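Local coordinates for protein 11R-lipoxygenase (Gersemia fruticosa, PDB 3VF1) that probably catalyses the dioxygenation of polyunsaturated fatty acids as a calcium-dependent lipoxygenase that carries one non-heme iron, at residues 144-147 against 148-152; 151-154 against 155-158; 485-488 against 489-492; 254-257 against 258-262; 504-507 against 508-512. All coordinates share one frame; numbering follows the deposited sequence.

How the interactions relate
Along the chain the order is interaction 1, 2, 4, 3 and 5. Interactions 1 and 2 share A151 and E152 on helix 148-164, which follows the last strand of the PLAT beta sandwich; their centres are 9 Å apart. The other three lie in the lipoxygenase catalytic domain. Interaction 3 opens helix 491-514 and interaction 5 lies further along it, about 27 Å away between centres. Interaction 4, on helix 254-263, touches interaction 3 through L262 against L487 and F490, with centres 12 Å apart. Interactions 1 and 4 are 57 Å apart between centres, on opposite sides of the chain's centre; the set runs from the helix after the PLAT sandwich to the far part of the catalytic domain.

Interaction 1 (144-147 against 148-152); sequences KDNV and KTIAE
A151 N donates to V147 O at 2.8 Å in an almost straight bond (N-H...O 169°), the first turn of helix 148-164, with V147 at the N-cap position. Just before it the chain bends in an inverse gamma turn centred on N146, closed by a weak bond from V147 N to D145 O. Valine brings no polar side-chain atom to the helix start; its value here is apolar. CG2 of V147 lies 3.7 Å from CG1 of I150 and 3.6 Å from CG2 of T149, the V147 and T149 side chains running side by side in the same direction. This is the start of the helix that follows the PLAT beta sandwich, and T149 and I150 rest on M85 of strand 83-90, I150 also on A84, which suits a buried isoleucine. N146 takes the other flank. With CG anti to the backbone N (chi1 -169°), its amide swings over the first turn: OD1 comes 3.3 Å from CG2 of I150, and ND2 lies 3.7 Å from CB of A151, whose methyl is small enough for the flat group to pack against it. Asparagine suits this place because both ends of its amide are used, ND2 bonding to P141 O and OD1 accepting from R154 NH1.

Interaction 2 (151-154 against 155-158); sequences AEQR and TKEV
T155 turns its hydroxyl back along helix 148-164 to A151: OG1 donates to A151 O at 3.0 Å and meets that carbonyl end-on, with a C=O...O angle of 170°. The rotation that allows this sets OG1 beside its own backbone N (chi1 -58°), a common way for a helical threonine to bond to the carbonyl four residues earlier. On another side of the helix the chain of Q153 crosses that of K156 at a slant; OE1 stops 4.2 Å from CD of K156, so the glutamine oxygen meets the aliphatic stem, while NZ continues to a salt bridge with E160. R154 departs from the backbone differently. Its CG sits between the backbone N and the carbonyl carbon (chi1 65°), 3.2 Å from N of T155, and the chain turns again at chi3 to leave the helix. E157 N bonds to Q153 O at 2.8 Å, and V158 N to R154 O at 3.3 Å. The buried R154 and E157 point to separate partners, their NE and OE1 being 7.0 Å apart. R154 pairs through NE with E526 and through NH2 with I139 O; E157 bonds to Y134 OH and S413 OG. These bonds tie the helix both to the PLAT sandwich region and to the catalytic domain; E526 probably offsets the charge of the buried guanidinium, whose N-H groups are satisfied by its polar partners.

Interaction 3 (485-488 against 489-492); sequences DGLR and KFYY. With FRU (beta-D-fructofuranose), chain C; GLC (alpha-D-glucopyranose), chain B.
L487 and F490 face each other across a type I beta turn, CB to CB at 3.7 Å, forming the compact side of this contact. The turn is closed only lightly, by a weak bond from F490 N to L487 O at 3.4 Å. Large apolar side chains suit the two buried ends of the turn: with CG of F490 anti to its backbone N, the ring comes down beside the leucine, and CD1 of L487 approaches it at a slant. The other side is looser and carries sugar. Glucose and fructose, linked as sucrose, lie along D485 to R488 and meet mainly backbone oxygens: O6 of fructose makes a weak bond to G486 O at 3.5 Å, and O5 of glucose is 3.3 Å from D485 O. R488, exposed and bent at chi2, passes the sugar with its aliphatic part, CD being 3.7 Å from fructose O6. K493 and D494 also bond to the fructose. Just beyond the turn, K489 O sits 4.0 Å above the plane of the Y491 ring, over its centre, and K489 NZ pairs with D343. The turn leads into helix 491-514, F490 holding its N-cap position; L487 and F490 pack on L262 of helix 254-263, while D485 touches helix 475-481.

Interaction 4 (254-257 against 258-262); sequences DVWF and GSQFL
Q260 lays its side chain across the indole of W256 one helical turn earlier. Its CB lies 3.3 Å from F257 O; CG passes 3.3 Å from W256 O and approaches NE1 of the indole; a bend at chi2 (-54°) then turns the amide over the ring, where CD is 3.5 Å from W256 NE1. At the tip NE2 sits over the ring face, 3.5 Å from W256 CE2 and offset toward the rim, with amide and indole planes only 12° apart, a stacked arrangement. OE1 goes instead to N591 ND2, while N591 OD1 takes the indole NE1, so one asparagine holds both partners. S259 stands over the same indole face, further from it; its OG donates to W256 O at 2.7 Å, a place for a small hydroxyl that can fold back on the backbone. F257 and F261 meet at a slant, CE2 to CE1 at 3.6 Å and planes at 58°. F261 also makes a cation-pi contact with R380 of helix 369-410 and an edge-to-face one with F336. Here helix 254-263 is kinked: the N atoms of F261 and L262 reach G258 O and S259 O, three residues back. Glutamine suits its place because it combines a flat amide for stacking with a polar end for N591, and the two hydrogen bonds to that asparagine, one from each partner, probably fix the rotation of amide and indole together.

Interaction 5 (504-507 against 508-512); sequences HQFV and QDIIQ
F506 offers one face of its ring to I510, whose CG1 stands 4.0 Å from the ring centroid, 28° off the normal, a CH-pi contact between residues four apart on helix 491-514. This long helix of the lipoxygenase catalytic domain is surrounded by others: F506 also stacks with F662 of helix 653-676, and both F506 and I510 touch L420 of helix 416-425, which explains the apolar pair. The closest approach between the two side chains is CE1 of F506 to CG1 of I510, 3.6 Å. One residue earlier the chemistry becomes polar. Q505, bent at its second torsion (chi2 61°), curls forward to give NE2 to D509 OD1 at 3.0 Å; the oxygen is met on its syn side, with the donor 32° out of the carboxylate plane. OD2 of D509 pairs with K661, so the carboxylate is shared by an amide and a lysine, a use for which aspartate is well suited. H504 lies beside Q508, its CE1 3.8 Å from NE2, the imidazole turned steeply to the amide. V507 and I511 run side by side on the buried flank, CG1 to CG1 at 4.1 Å, and CG1 of I511 comes to 3.1 Å from V507 O.

Interaction 1 (144-147 against 148-152)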
# COMPACT_ATOMS: atom_id res chain seq x y z
N LYS A 144 7.91 17.69 29.69
CA LYS A 144 8.40 18.83 30.46
C LYS A 144 8.93 19.92 29.54
O LYS A 144 9.04 21.09 29.93
CB LYS A 144 9.50 18.40 31.45
CG LYS A 144 10.43 17.31 30.92
CD LYS A 144 9.91 15.92 31.28
CE LYS A 144 10.72 14.82 30.60
NZ LYS A 144 10.47 14.73 29.13
N ASP A 145 9.25 19.54 28.30
CA ASP A 145 9.75 20.48 27.29
C ASP A 145 8.60 21.16 26.55
O ASP A 145 8.83 22.06 25.74
CB ASP A 145 10.64 19.74 26.29
CG ASP A 145 11.74 18.95 26.97
OD1 ASP A 145 12.17 19.35 28.07
OD2 ASP A 145 12.17 17.93 26.40
N ASN A 146 7.38 20.71 26.78
CA ASN A 146 6.19 21.34 26.21
C ASN A 146 5.85 22.66 26.89
O ASN A 146 4.79 22.82 27.49
CB ASN A 146 4.99 20.39 26.32
CG ASN A 146 3.80 20.86 25.52
OD1 ASN A 146 3.95 21.47 24.46
ND2 ASN A 146 2.60 20.57 26.01
N VAL A 147 6.76 23.63 26.76
CA VAL A 147 6.59 24.93 27.39
C VAL A 147 5.42 25.70 26.78
O VAL A 147 4.83 25.27 25.79
CB VAL A 147 7.88 25.77 27.28
CG1 VAL A 147 9.03 25.07 27.99
CG2 VAL A 147 8.23 26.03 25.82
N LYS A 148 5.07 26.83 27.39
CA LYS A 148 3.86 27.56 27.04
C LYS A 148 3.77 27.88 25.55
O LYS A 148 2.74 27.64 24.92
CB LYS A 148 3.77 28.86 27.85
CG LYS A 148 2.44 29.59 27.69
CD LYS A 148 2.23 30.62 28.79
CE LYS A 148 0.83 31.21 28.73
NZ LYS A 148 0.53 32.07 29.91
N THR A 149 4.84 28.43 24.98
CA THR A 149 4.84 28.81 23.57
C THR A 149 4.58 27.61 22.67
O THR A 149 3.84 27.71 21.69
CB THR A 149 6.16 29.50 23.16
OG1 THR A 149 6.12 29.84 21.77
CG2 THR A 149 7.36 28.59 23.42
N ILE A 150 5.18 26.47 23.00
CA ILE A 150 4.97 25.24 22.26
C ILE A 150 3.53 24.76 22.46
O ILE A 150 2.82 24.47 21.49
CB ILE A 150 5.91 24.12 22.74
CG1 ILE A 150 7.37 24.51 22.54
CG2 ILE A 150 5.61 22.82 22.00
CD1 ILE A 150 7.80 24.56 21.09
N ALA A 151 3.11 24.69 23.72
CA ALA A 151 1.81 24.15 24.08
C ALA A 151 0.66 24.92 23.43
O ALA A 151 -0.37 24.34 23.09
CB ALA A 151 1.65 24.15 25.59
N GLU A 152 0.83 26.23 23.27
CA GLU A 152 -0.21 27.06 22.68
C GLU A 152 -0.23 26.93 21.16
O GLU A 152 -1.28 27.02 20.53
CB GLU A 152 -0.03 28.53 23.07
CG GLU A 152 -0.35 28.81 24.53
CD GLU A 152 -0.28 30.29 24.87
OE1 GLU A 152 0.14 31.08 23.99
OE2 GLU A 152 -0.63 30.66 26.01

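Interaction 2 (151-154 against 155-158)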
# COMPACT_ATOMS: atom_id res chain seq x y z
N ALA A 151 3.11 24.69 23.72
CA ALA A 151 1.81 24.15 24.08
C ALA A 151 0.66 24.92 23.43
O ALA A 151 -0.37 24.34 23.09
CB ALA A 151 1.65 24.15 25.59
N GLU A 152 0.83 26.23 23.27
CA GLU A 152 -0.21 27.06 22.68
C GLU A 152 -0.23 26.93 21.16
O GLU A 152 -1.28 27.02 20.53
CB GLU A 152 -0.03 28.53 23.07
CG GLU A 152 -0.35 28.81 24.53
CD GLU A 152 -0.28 30.29 24.87
OE1 GLU A 152 0.14 31.08 23.99
OE2 GLU A 152 -0.63 30.66 26.01
N GLN A 153 0.95 26.71 20.57
CA GLN A 153 1.06 26.59 19.13
C GLN A 153 0.48 25.27 18.62
O GLN A 153 -0.34 25.26 17.70
CB GLN A 153 2.53 26.71 18.70
CG GLN A 153 2.74 26.64 17.20
CD GLN A 153 1.90 27.65 16.44
OE1 GLN A 153 1.15 27.29 15.54
NE2 GLN A 153 2.02 28.92 16.82
N ARG A 154 0.90 24.17 19.23
CA ARG A 154 0.47 22.84 18.80
C ARG A 154 -1.04 22.70 18.83
O ARG A 154 -1.62 21.93 18.05
CB ARG A 154 1.12 21.76 19.66
CG ARG A 154 0.71 21.77 21.12
CD ARG A 154 1.70 20.99 21.97
NE ARG A 154 1.86 19.62 21.50
CZ ARG A 154 2.94 18.88 21.68
NH1 ARG A 154 4.00 19.36 22.31
NH2 ARG A 154 2.98 17.64 21.21
N THR A 155 -1.69 23.43 19.72
CA THR A 155 -3.15 23.40 19.82
C THR A 155 -3.77 24.12 18.63
O THR A 155 -4.81 23.72 18.11
CB THR A 155 -3.63 24.06 21.12
OG1 THR A 155 -3.05 23.40 22.25
CG2 THR A 155 -5.15 23.99 21.22
N LYS A 156 -3.11 25.20 18.20
CA LYS A 156 -3.58 25.98 17.06
C LYS A 156 -3.34 25.23 15.75
O LYS A 156 -4.20 25.21 14.87
CB LYS A 156 -2.87 27.33 17.03
CG LYS A 156 -3.16 28.17 15.79
CD LYS A 156 -2.41 29.49 15.83
CE LYS A 156 -2.52 30.24 14.51
NZ LYS A 156 -3.93 30.56 14.15
N GLU A 157 -2.16 24.63 15.63
CA GLU A 157 -1.80 23.89 14.43
C GLU A 157 -2.84 22.81 14.14
O GLU A 157 -3.41 22.76 13.05
CB GLU A 157 -0.43 23.24 14.61
CG GLU A 157 0.16 22.64 13.35
CD GLU A 157 1.42 21.84 13.61
OE1 GLU A 157 1.59 21.35 14.75
OE2 GLU A 157 2.26 21.71 12.69
N VAL A 158 -3.08 21.96 15.13
CA VAL A 158 -4.05 20.88 15.00
C VAL A 158 -5.45 21.42 14.71
O VAL A 158 -6.21 20.82 13.95
CB VAL A 158 -4.10 20.02 16.28
CG1 VAL A 158 -5.28 19.07 16.25
CG2 VAL A 158 -2.79 19.26 16.45

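Interaction 3 (485-488 against 489-492)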
# COMPACT_ATOMS: atom_id res chain seq x y z
N ASP A 485 2.54 -21.00 8.20
CA ASP A 485 3.79 -20.34 8.58
C ASP A 485 4.98 -21.30 8.61
O ASP A 485 6.12 -20.87 8.76
CB ASP A 485 3.63 -19.63 9.93
CG ASP A 485 3.36 -20.60 11.07
OD1 ASP A 485 2.94 -21.74 10.79
OD2 ASP A 485 3.55 -20.21 12.24
N GLY A 486 4.71 -22.60 8.47
CA GLY A 486 5.76 -23.60 8.50
C GLY A 486 6.22 -24.06 7.13
O GLY A 486 7.18 -24.82 7.02
N LEU A 487 5.55 -23.59 6.08
CA LEU A 487 5.87 -24.00 4.72
C LEU A 487 7.26 -23.52 4.29
O LEU A 487 7.54 -22.33 4.30
CB LEU A 487 4.81 -23.48 3.75
CG LEU A 487 3.40 -24.05 3.94
CD1 LEU A 487 2.42 -23.43 2.96
CD2 LEU A 487 3.41 -25.57 3.80
N ARG A 488 8.11 -24.47 3.90
CA ARG A 488 9.50 -24.18 3.57
C ARG A 488 9.67 -23.28 2.34
O ARG A 488 10.57 -22.44 2.31
CB ARG A 488 10.27 -25.49 3.33
CG ARG A 488 10.37 -26.38 4.56
CD ARG A 488 11.45 -25.90 5.51
NE ARG A 488 11.64 -26.81 6.64
CZ ARG A 488 12.53 -26.64 7.61
NH1 ARG A 488 13.32 -25.58 7.61
NH2 ARG A 488 12.62 -27.53 8.59
N LYS A 489 8.82 -23.45 1.34
CA LYS A 489 8.96 -22.72 0.09
C LYS A 489 7.89 -21.63 -0.05
O LYS A 489 7.46 -21.29 -1.15
CB LYS A 489 8.92 -23.68 -1.10
CG LYS A 489 9.97 -24.78 -1.00
CD LYS A 489 9.96 -25.72 -2.19
CE LYS A 489 10.78 -25.16 -3.35
NZ LYS A 489 10.96 -26.16 -4.43
N PHE A 490 7.48 -21.09 1.09
CA PHE A 490 6.56 -19.96 1.15
C PHE A 490 7.40 -18.70 1.37
O PHE A 490 7.52 -18.21 2.50
CB PHE A 490 5.57 -20.16 2.29
CG PHE A 490 4.40 -19.21 2.29
CD1 PHE A 490 4.27 -18.22 1.33
CD2 PHE A 490 3.43 -19.31 3.27
CE1 PHE A 490 3.19 -17.35 1.35
CE2 PHE A 490 2.35 -18.45 3.29
CZ PHE A 490 2.23 -17.47 2.33
N TYR A 491 7.99 -18.20 0.30
CA TYR A 491 9.01 -17.16 0.40
C TYR A 491 8.46 -15.82 0.90
O TYR A 491 9.15 -15.10 1.61
CB TYR A 491 9.71 -16.98 -0.95
CG TYR A 491 10.33 -18.26 -1.46
CD1 TYR A 491 11.04 -19.09 -0.60
CD2 TYR A 491 10.19 -18.65 -2.78
CE1 TYR A 491 11.61 -20.26 -1.05
CE2 TYR A 491 10.75 -19.82 -3.24
CZ TYR A 491 11.46 -20.63 -2.38
OH TYR A 491 12.03 -21.80 -2.82
N TYR A 492 7.23 -15.49 0.52
CA TYR A 492 6.59 -14.29 1.03
C TYR A 492 6.54 -14.33 2.55
O TYR A 492 6.80 -13.34 3.22
CB TYR A 492 5.17 -14.15 0.49
CG TYR A 492 4.31 -13.27 1.37
CD1 TYR A 492 3.58 -13.82 2.43
CD2 TYR A 492 4.23 -11.90 1.17
CE1 TYR A 492 2.80 -13.02 3.24
CE2 TYR A 492 3.45 -11.10 1.98
CZ TYR A 492 2.74 -11.67 3.02
OH TYR A 492 1.95 -10.88 3.83
C1 FRU C . 9.59 -18.00 9.78
C2 FRU C . 10.06 -19.42 10.07
C3 FRU C . 11.58 -19.50 10.14
C4 FRU C . 11.91 -20.81 9.45
C5 FRU C . 10.74 -21.02 8.50
C6 FRU C . 10.42 -22.51 8.39
O1 FRU C . 10.14 -17.56 8.56
O2 FRU C . 9.55 -19.85 11.31
O3 FRU C . 12.04 -19.49 11.47
O4 FRU C . 13.14 -20.76 8.76
O5 FRU C . 9.65 -20.29 9.02
O6 FRU C . 10.06 -22.85 7.07
C1 GLC B . 8.25 -20.38 11.21
C2 GLC B . 7.48 -20.05 12.49
C3 GLC B . 8.10 -20.75 13.69
C4 GLC B . 8.22 -22.24 13.40
C5 GLC B . 8.94 -22.48 12.08
C6 GLC B . 8.96 -23.97 11.77
O2 GLC B . 7.49 -18.65 12.70
O3 GLC B . 7.32 -20.53 14.84
O4 GLC B . 8.92 -22.87 14.45
O5 GLC B . 8.30 -21.79 11.03
O6 GLC B . 10.04 -24.28 10.91

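Interaction 4 (254-257 against 258-262)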
# COMPACT_ATOMS: atom_id res chain seq x y z
N ASP A 254 1.82 -27.59 -12.82
CA ASP A 254 1.08 -27.67 -11.57
C ASP A 254 1.90 -27.18 -10.38
O ASP A 254 1.35 -26.62 -9.42
CB ASP A 254 0.62 -29.11 -11.30
CG ASP A 254 -0.65 -29.47 -12.07
OD1 ASP A 254 -1.27 -28.56 -12.67
OD2 ASP A 254 -1.03 -30.66 -12.06
N VAL A 255 3.21 -27.38 -10.42
CA VAL A 255 4.08 -26.94 -9.35
C VAL A 255 4.15 -25.42 -9.32
O VAL A 255 4.06 -24.80 -8.26
CB VAL A 255 5.50 -27.52 -9.48
CG1 VAL A 255 6.46 -26.82 -8.53
CG2 VAL A 255 5.48 -29.02 -9.23
N TRP A 256 4.32 -24.82 -10.50
CA TRP A 256 4.31 -23.36 -10.61
C TRP A 256 2.96 -22.81 -10.19
O TRP A 256 2.88 -21.83 -9.45
CB TRP A 256 4.62 -22.93 -12.04
CG TRP A 256 4.36 -21.48 -12.29
CD1 TRP A 256 3.17 -20.91 -12.64
CD2 TRP A 256 5.31 -20.41 -12.21
NE1 TRP A 256 3.32 -19.55 -12.78
CE2 TRP A 256 4.63 -19.22 -12.52
CE3 TRP A 256 6.68 -20.34 -11.91
CZ2 TRP A 256 5.26 -17.98 -12.54
CZ3 TRP A 256 7.30 -19.11 -11.92
CH2 TRP A 256 6.59 -17.94 -12.24
N PHE A 257 1.89 -23.46 -10.65
CA PHE A 257 0.53 -23.05 -10.35
C PHE A 257 0.32 -22.93 -8.84
O PHE A 257 -0.14 -21.91 -8.35
CB PHE A 257 -0.46 -24.05 -10.94
CG PHE A 257 -1.90 -23.66 -10.75
CD1 PHE A 257 -2.52 -22.82 -11.66
CD2 PHE A 257 -2.63 -24.14 -9.68
CE1 PHE A 257 -3.84 -22.45 -11.50
CE2 PHE A 257 -3.96 -23.78 -9.52
CZ PHE A 257 -4.57 -22.94 -10.43
N GLY A 258 0.64 -24.00 -8.13
CA GLY A 258 0.51 -24.02 -6.68
C GLY A 258 1.29 -22.91 -6.02
O GLY A 258 0.81 -22.26 -5.09
N SER A 259 2.51 -22.67 -6.51
CA SER A 259 3.40 -21.69 -5.90
C SER A 259 2.89 -20.26 -6.10
O SER A 259 3.30 -19.35 -5.38
CB SER A 259 4.81 -21.82 -6.47
OG SER A 259 4.91 -21.32 -7.79
N GLN A 260 1.99 -20.06 -7.05
CA GLN A 260 1.44 -18.73 -7.31
C GLN A 260 0.50 -18.27 -6.20
O GLN A 260 0.21 -17.08 -6.07
CB GLN A 260 0.71 -18.69 -8.66
CG GLN A 260 1.63 -18.80 -9.86
CD GLN A 260 2.74 -17.77 -9.84
OE1 GLN A 260 2.56 -16.63 -10.29
NE2 GLN A 260 3.90 -18.15 -9.32
N PHE A 261 0.01 -19.22 -5.40
CA PHE A 261 -0.86 -18.90 -4.28
C PHE A 261 -0.04 -18.58 -3.03
O PHE A 261 -0.58 -18.16 -2.01
CB PHE A 261 -1.83 -20.05 -4.01
CG PHE A 261 -2.87 -20.23 -5.07
CD1 PHE A 261 -2.59 -20.91 -6.24
CD2 PHE A 261 -4.14 -19.70 -4.90
CE1 PHE A 261 -3.55 -21.07 -7.22
CE2 PHE A 261 -5.11 -19.86 -5.88
CZ PHE A 261 -4.81 -20.54 -7.04
N LEU A 262 1.27 -18.79 -3.13
CA LEU A 262 2.18 -18.50 -2.03
C LEU A 262 3.10 -17.32 -2.36
O LEU A 262 3.32 -16.44 -1.54
CB LEU A 262 3.05 -19.72 -1.72
CG LEU A 262 2.34 -20.99 -1.26
CD1 LEU A 262 3.36 -22.10 -1.04
CD2 LEU A 262 1.52 -20.75 -0.00

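Interaction 5 (504-507 against 508-512)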
# COMPACT_ATOMS: atom_id res chain seq x y z
N HIS A 504 8.98 -3.92 13.85
CA HIS A 504 8.45 -3.88 15.20
C HIS A 504 9.53 -3.39 16.17
O HIS A 504 9.24 -2.65 17.10
CB HIS A 504 7.96 -5.26 15.64
CG HIS A 504 7.34 -5.27 17.00
ND1 HIS A 504 8.07 -5.47 18.15
CD2 HIS A 504 6.06 -5.11 17.40
CE1 HIS A 504 7.27 -5.43 19.19
NE2 HIS A 504 6.04 -5.21 18.77
N GLN A 505 10.76 -3.82 15.93
CA GLN A 505 11.88 -3.41 16.76
C GLN A 505 12.13 -1.91 16.62
O GLN A 505 12.36 -1.22 17.61
CB GLN A 505 13.15 -4.18 16.38
CG GLN A 505 14.32 -3.92 17.29
CD GLN A 505 14.04 -4.33 18.72
OE1 GLN A 505 13.63 -5.46 18.99
NE2 GLN A 505 14.24 -3.40 19.66
N PHE A 506 12.07 -1.41 15.39
CA PHE A 506 12.30 0.00 15.12
C PHE A 506 11.25 0.87 15.80
O PHE A 506 11.58 1.85 16.47
CB PHE A 506 12.31 0.27 13.62
CG PHE A 506 12.29 1.73 13.26
CD1 PHE A 506 13.32 2.57 13.67
CD2 PHE A 506 11.25 2.27 12.52
CE1 PHE A 506 13.30 3.91 13.34
CE2 PHE A 506 11.23 3.61 12.20
CZ PHE A 506 12.25 4.43 12.61
N VAL A 507 9.98 0.52 15.61
CA VAL A 507 8.89 1.27 16.22
C VAL A 507 9.01 1.27 17.74
O VAL A 507 8.75 2.28 18.39
CB VAL A 507 7.52 0.71 15.80
CG1 VAL A 507 6.41 1.31 16.65
CG2 VAL A 507 7.27 0.97 14.33
N GLN A 508 9.40 0.13 18.30
CA GLN A 508 9.56 0.01 19.74
C GLN A 508 10.68 0.91 20.24
O GLN A 508 10.55 1.55 21.28
CB GLN A 508 9.85 -1.45 20.12
CG GLN A 508 9.95 -1.67 21.62
CD GLN A 508 10.08 -3.14 21.98
OE1 GLN A 508 11.18 -3.68 22.06
NE2 GLN A 508 8.95 -3.80 22.20
N ASP A 509 11.78 0.95 19.50
CA ASP A 509 12.92 1.79 19.87
C ASP A 509 12.51 3.26 19.91
O ASP A 509 12.81 3.96 20.87
CB ASP A 509 14.08 1.59 18.89
CG ASP A 509 14.73 0.23 19.03
OD1 ASP A 509 14.45 -0.47 20.02
OD2 ASP A 509 15.54 -0.13 18.14
N ILE A 510 11.82 3.71 18.87
CA ILE A 510 11.39 5.10 18.78
C ILE A 510 10.44 5.44 19.92
O ILE A 510 10.61 6.46 20.59
CB ILE A 510 10.67 5.38 17.45
CG1 ILE A 510 11.65 5.23 16.27
CG2 ILE A 510 10.05 6.77 17.45
CD1 ILE A 510 12.84 6.16 16.34
N ILE A 511 9.45 4.59 20.14
CA ILE A 511 8.44 4.84 21.16
C ILE A 511 9.03 4.86 22.57
O ILE A 511 8.59 5.64 23.42
CB ILE A 511 7.31 3.79 21.09
CG1 ILE A 511 6.51 3.96 19.80
CG2 ILE A 511 6.39 3.91 22.30
CD1 ILE A 511 5.83 5.31 19.66
N GLN A 512 10.02 4.02 22.82
CA GLN A 512 10.63 3.95 24.15
C GLN A 512 11.61 5.09 24.40
O GLN A 512 12.07 5.28 25.53
CB GLN A 512 11.32 2.60 24.35
CG GLN A 512 10.34 1.44 24.52
CD GLN A 512 11.03 0.14 24.89
OE1 GLN A 512 12.25 0.07 24.98
NE2 GLN A 512 10.23 -0.90 25.10